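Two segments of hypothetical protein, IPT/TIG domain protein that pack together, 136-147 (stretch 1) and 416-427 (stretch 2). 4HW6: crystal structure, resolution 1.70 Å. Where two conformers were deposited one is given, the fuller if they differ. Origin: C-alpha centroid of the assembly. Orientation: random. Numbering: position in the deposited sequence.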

# COMPACT_ATOMS: atom_id res chain seq x y z
N GLY A 136 -0.50 7.26 20.37
CA GLY A 136 -1.49 6.29 20.82
C GLY A 136 -1.70 5.17 19.82
O GLY A 136 -0.74 4.74 19.17
N ALA A 137 -2.96 4.72 19.70
CA ALA A 137 -3.38 3.81 18.66
C ALA A 137 -4.73 4.25 18.09
O ALA A 137 -5.31 5.27 18.51
CB ALA A 137 -3.40 2.35 19.17
N PHE A 138 -5.23 3.49 17.13
CA PHE A 138 -6.30 3.96 16.26
C PHE A 138 -7.60 3.17 16.41
O PHE A 138 -7.61 1.94 16.29
CB PHE A 138 -5.79 3.92 14.82
CG PHE A 138 -4.47 4.60 14.67
CD1 PHE A 138 -4.34 5.93 15.05
CD2 PHE A 138 -3.34 3.91 14.26
CE1 PHE A 138 -3.12 6.57 14.96
CE2 PHE A 138 -2.13 4.55 14.16
CZ PHE A 138 -2.01 5.88 14.53
N ASP A 139 -8.70 3.89 16.61
CA ASP A 139 -10.02 3.26 16.82
C ASP A 139 -10.56 2.57 15.59
O ASP A 139 -11.14 1.50 15.70
CB ASP A 139 -11.06 4.27 17.31
CG ASP A 139 -10.90 4.62 18.78
OD1 ASP A 139 -10.34 3.82 19.58
OD2 ASP A 139 -11.37 5.72 19.13
N ASN A 140 -10.40 3.16 14.41
CA ASN A 140 -11.04 2.62 13.21
C ASN A 140 -10.38 3.14 11.95
O ASN A 140 -10.61 4.29 11.54
CB ASN A 140 -12.53 3.00 13.22
CG ASN A 140 -13.33 2.29 12.14
OD1 ASN A 140 -12.80 1.51 11.37
ND2 ASN A 140 -14.64 2.56 12.12
N ILE A 141 -9.59 2.29 11.32
CA ILE A 141 -8.86 2.68 10.12
C ILE A 141 -9.68 2.19 8.90
O ILE A 141 -9.40 1.14 8.33
CB ILE A 141 -7.42 2.13 10.12
CG1 ILE A 141 -6.71 2.37 11.47
CG2 ILE A 141 -6.61 2.82 9.01
CD1 ILE A 141 -5.48 1.48 11.66
N TRP A 142 -10.69 2.95 8.52
CA TRP A 142 -11.78 2.42 7.72
C TRP A 142 -11.49 2.48 6.21
O TRP A 142 -11.65 1.49 5.51
CB TRP A 142 -13.08 3.16 8.08
CG TRP A 142 -14.26 2.73 7.27
CD1 TRP A 142 -14.94 3.50 6.38
CD2 TRP A 142 -14.89 1.45 7.27
NE1 TRP A 142 -15.95 2.77 5.80
CE2 TRP A 142 -15.94 1.51 6.32
CE3 TRP A 142 -14.67 0.27 7.98
CZ2 TRP A 142 -16.77 0.42 6.08
CZ3 TRP A 142 -15.50 -0.81 7.73
CH2 TRP A 142 -16.52 -0.73 6.77
N ARG A 143 -11.12 3.65 5.71
CA ARG A 143 -10.72 3.82 4.31
C ARG A 143 -9.59 4.84 4.24
O ARG A 143 -9.71 5.94 4.81
CB ARG A 143 -11.87 4.36 3.44
CG ARG A 143 -13.10 3.48 3.36
CD ARG A 143 -12.86 2.22 2.54
NE ARG A 143 -14.07 1.39 2.45
CZ ARG A 143 -14.36 0.32 3.18
NH1 ARG A 143 -13.56 -0.11 4.14
NH2 ARG A 143 -15.48 -0.35 2.94
N MSE A 144 -8.52 4.49 3.52
CA MSE A 144 -7.33 5.34 3.37
C MSE A 144 -7.23 5.96 1.99
O MSE A 144 -7.69 5.39 0.99
CB MSE A 144 -6.05 4.50 3.48
CG MSE A 144 -5.74 3.99 4.79
SE MSE A 144 -4.19 2.78 4.58
CE MSE A 144 -3.94 2.61 6.49
N MSE A 145 -6.58 7.13 1.94
CA MSE A 145 -6.28 7.77 0.66
C MSE A 145 -5.11 8.75 0.80
O MSE A 145 -5.09 9.60 1.68
CB MSE A 145 -7.54 8.50 0.20
CG MSE A 145 -7.45 9.30 -1.02
SE MSE A 145 -7.63 8.26 -2.63
CE MSE A 145 -8.53 6.66 -2.01
N PHE A 146 -4.12 8.63 -0.09
CA PHE A 146 -3.09 9.65 -0.21
C PHE A 146 -3.68 10.88 -0.91
O PHE A 146 -4.48 10.76 -1.85
CB PHE A 146 -1.88 9.13 -1.02
CG PHE A 146 -0.87 8.37 -0.22
CD1 PHE A 146 0.02 9.05 0.59
CD2 PHE A 146 -0.75 7.00 -0.33
CE1 PHE A 146 0.98 8.38 1.33
CE2 PHE A 146 0.22 6.32 0.40
CZ PHE A 146 1.07 7.01 1.23
N ASP A 147 -3.27 12.07 -0.47
CA ASP A 147 -3.50 13.30 -1.21
C ASP A 147 -2.68 13.21 -2.50
O ASP A 147 -1.46 13.13 -2.43
CB ASP A 147 -3.12 14.50 -0.36
CG ASP A 147 -3.21 15.84 -1.09
OD1 ASP A 147 -3.41 15.88 -2.33
OD2 ASP A 147 -3.08 16.86 -0.40
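Stretch 2, residues 416-427: FYIGDCDNHRVR

Stretch 2 folds back on itself as a hairpin, strand 416-420 leading through a turn into strand 425-427, and lays one side of this hairpin along stretch 1. The two arms are tied by paired backbone bonds, Ile-418 N to Arg-427 O and Arg-427 N to Ile-418 O, both 2.8 Å, and by Asp-420 N to Arg-425 O at 3.0 Å. Stretch 1 runs as an irregular loop from Gly-136 to Trp-142 and then as strand 143-146, which crosses strand 416-420 at 153°, nearly antiparallel, with the axes 8.2 Å apart at closest approach. That gap is filled by side chains; together the stretches bury 594 Å².

The backbones come nearest at the turn, where the CA atoms of Phe-138 and His-424 lie 4.7 Å apart. Here Phe-138 N donates to His-424 O (3.1 Å), and the imidazole answers, His-424 ND1 donating to Phe-138 O (2.8 Å), so one residue of each stretch grips the other twice. His-424 has positive phi and psi (63/31) and m chi1, and its ring meets Phe-138 O edge-on. Water 1 wedges in beside this clasp, donating to Phe-138 O (3.0 Å) and Cys-421 O (2.8 Å) and weakly accepting from Ile-141 N (3.3 Å). Ala-137 fits its small side chain against the same carbonyl, CB to His-424 O 3.4 Å.

The main bump of stretch 1 is Ile-141, which points toward the hairpin and fills the hollow left over Gly-419. Its CG2 rests 3.6 Å from Gly-419 CA; a CB on that glycine would lie 2.5 Å from Ile-141 CG2, a clash, so the bare backbone makes room for the branch. The other limb reaches across to the second arm, CD1 lying 3.3 Å from Arg-425 O and 4.1 Å from Val-426 CG2. Cys-421 SG approaches Ile-141 O to 3.3 Å.

Val-426 is touched from several directions: Phe-138 CE2 lies 4.2 Å from its CG2, and Met-144 CE 4.1 Å from its CG1. The selenomethionine Met-144 points toward the first arm and is extended beyond its m chi1, SE 3.7 Å from Tyr-417 O and CE 3.6 Å from Gly-419 N, so its methyl shares the space above the glycine with Ile-141. Farther along, the end of Phe-146 comes nearer than its sideways CB bond suggests and meets Tyr-417 edge to edge, CZ to Tyr-417 CE2 3.7 Å. Ile-418 and Asp-420 point away.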

# COMPACT_ATOMS: atom_id res chain seq x y z
N PHE A 416 3.11 -1.16 1.01
CA PHE A 416 1.71 -1.04 1.34
C PHE A 416 1.55 -0.58 2.80
O PHE A 416 2.34 -1.00 3.67
CB PHE A 416 0.99 -2.37 1.24
CG PHE A 416 0.84 -2.89 -0.16
CD1 PHE A 416 1.80 -3.71 -0.71
CD2 PHE A 416 -0.28 -2.58 -0.92
CE1 PHE A 416 1.67 -4.21 -1.99
CE2 PHE A 416 -0.41 -3.08 -2.21
CZ PHE A 416 0.55 -3.89 -2.73
N TYR A 417 0.50 0.19 3.06
CA TYR A 417 -0.00 0.42 4.43
C TYR A 417 -1.36 -0.27 4.53
O TYR A 417 -2.19 -0.15 3.62
CB TYR A 417 -0.13 1.91 4.79
CG TYR A 417 1.17 2.64 4.58
CD1 TYR A 417 2.32 2.27 5.27
CD2 TYR A 417 1.26 3.66 3.64
CE1 TYR A 417 3.52 2.88 5.01
CE2 TYR A 417 2.45 4.30 3.40
CZ TYR A 417 3.58 3.91 4.08
OH TYR A 417 4.77 4.53 3.80
N ILE A 418 -1.56 -1.02 5.61
CA ILE A 418 -2.79 -1.74 5.88
C ILE A 418 -3.38 -1.25 7.19
O ILE A 418 -2.69 -1.25 8.22
CB ILE A 418 -2.53 -3.25 6.05
CG1 ILE A 418 -1.73 -3.82 4.85
CG2 ILE A 418 -3.86 -4.00 6.27
CD1 ILE A 418 -2.45 -3.74 3.52
N GLY A 419 -4.65 -0.84 7.15
CA GLY A 419 -5.37 -0.48 8.35
C GLY A 419 -5.93 -1.73 8.97
O GLY A 419 -6.94 -2.30 8.50
N ASP A 420 -5.25 -2.18 10.01
CA ASP A 420 -5.52 -3.45 10.65
C ASP A 420 -6.41 -3.16 11.86
O ASP A 420 -5.93 -3.00 12.99
CB ASP A 420 -4.19 -4.07 11.02
CG ASP A 420 -4.28 -5.51 11.46
OD1 ASP A 420 -5.30 -6.15 11.19
OD2 ASP A 420 -3.26 -6.01 12.02
N CYS A 421 -7.72 -3.09 11.60
CA CYS A 421 -8.64 -2.41 12.49
C CYS A 421 -8.73 -2.94 13.90
O CYS A 421 -8.68 -2.14 14.83
CB CYS A 421 -10.05 -2.34 11.88
SG CYS A 421 -10.07 -1.13 10.57
N ASP A 422 -8.80 -4.25 14.09
CA ASP A 422 -8.89 -4.80 15.44
C ASP A 422 -7.54 -5.07 16.14
O ASP A 422 -7.47 -5.51 17.29
CB ASP A 422 -9.88 -5.97 15.45
CG ASP A 422 -11.33 -5.48 15.64
OD1 ASP A 422 -11.57 -4.64 16.54
OD2 ASP A 422 -12.23 -5.92 14.92
N ASN A 423 -6.46 -4.67 15.48
CA ASN A 423 -5.17 -4.49 16.14
C ASN A 423 -4.84 -3.03 16.36
O ASN A 423 -3.85 -2.71 17.00
CB ASN A 423 -4.06 -5.16 15.32
CG ASN A 423 -4.12 -6.66 15.42
OD1 ASN A 423 -4.44 -7.20 16.50
ND2 ASN A 423 -3.85 -7.34 14.31
N HIS A 424 -5.67 -2.14 15.81
CA HIS A 424 -5.60 -0.70 16.08
C HIS A 424 -4.29 -0.09 15.62
O HIS A 424 -3.84 0.91 16.16
CB HIS A 424 -5.91 -0.47 17.55
CG HIS A 424 -7.25 -1.02 17.93
ND1 HIS A 424 -8.43 -0.43 17.52
CD2 HIS A 424 -7.60 -2.15 18.59
CE1 HIS A 424 -9.45 -1.18 17.93
NE2 HIS A 424 -8.97 -2.22 18.58
N ARG A 425 -3.75 -0.67 14.54
CA ARG A 425 -2.47 -0.28 14.02
C ARG A 425 -2.50 -0.17 12.51
O ARG A 425 -3.26 -0.89 11.84
CB ARG A 425 -1.42 -1.33 14.39
CG ARG A 425 -1.04 -1.39 15.87
CD ARG A 425 -0.41 -2.75 16.10
NE ARG A 425 0.10 -2.99 17.44
CZ ARG A 425 -0.47 -3.78 18.36
NH1 ARG A 425 -1.67 -4.36 18.19
NH2 ARG A 425 0.19 -3.95 19.51
N VAL A 426 -1.62 0.69 11.99
CA VAL A 426 -1.24 0.66 10.58
C VAL A 426 -0.06 -0.30 10.42
O VAL A 426 1.01 -0.10 11.01
CB VAL A 426 -0.85 2.05 10.03
CG1 VAL A 426 -0.50 1.95 8.56
CG2 VAL A 426 -1.98 3.05 10.25
N ARG A 427 -0.26 -1.33 9.62
CA ARG A 427 0.76 -2.31 9.31
C ARG A 427 1.40 -1.90 7.97
O ARG A 427 0.80 -1.17 7.17
CB ARG A 427 0.17 -3.71 9.20
CG ARG A 427 -0.70 -4.16 10.37
CD ARG A 427 0.09 -4.45 11.63
NE ARG A 427 0.87 -5.69 11.58
CZ ARG A 427 0.37 -6.93 11.61
NH1 ARG A 427 -0.90 -7.17 11.75
NH2 ARG A 427 1.19 -7.95 11.56
O HOH W 1 -8.50 0.51 13.86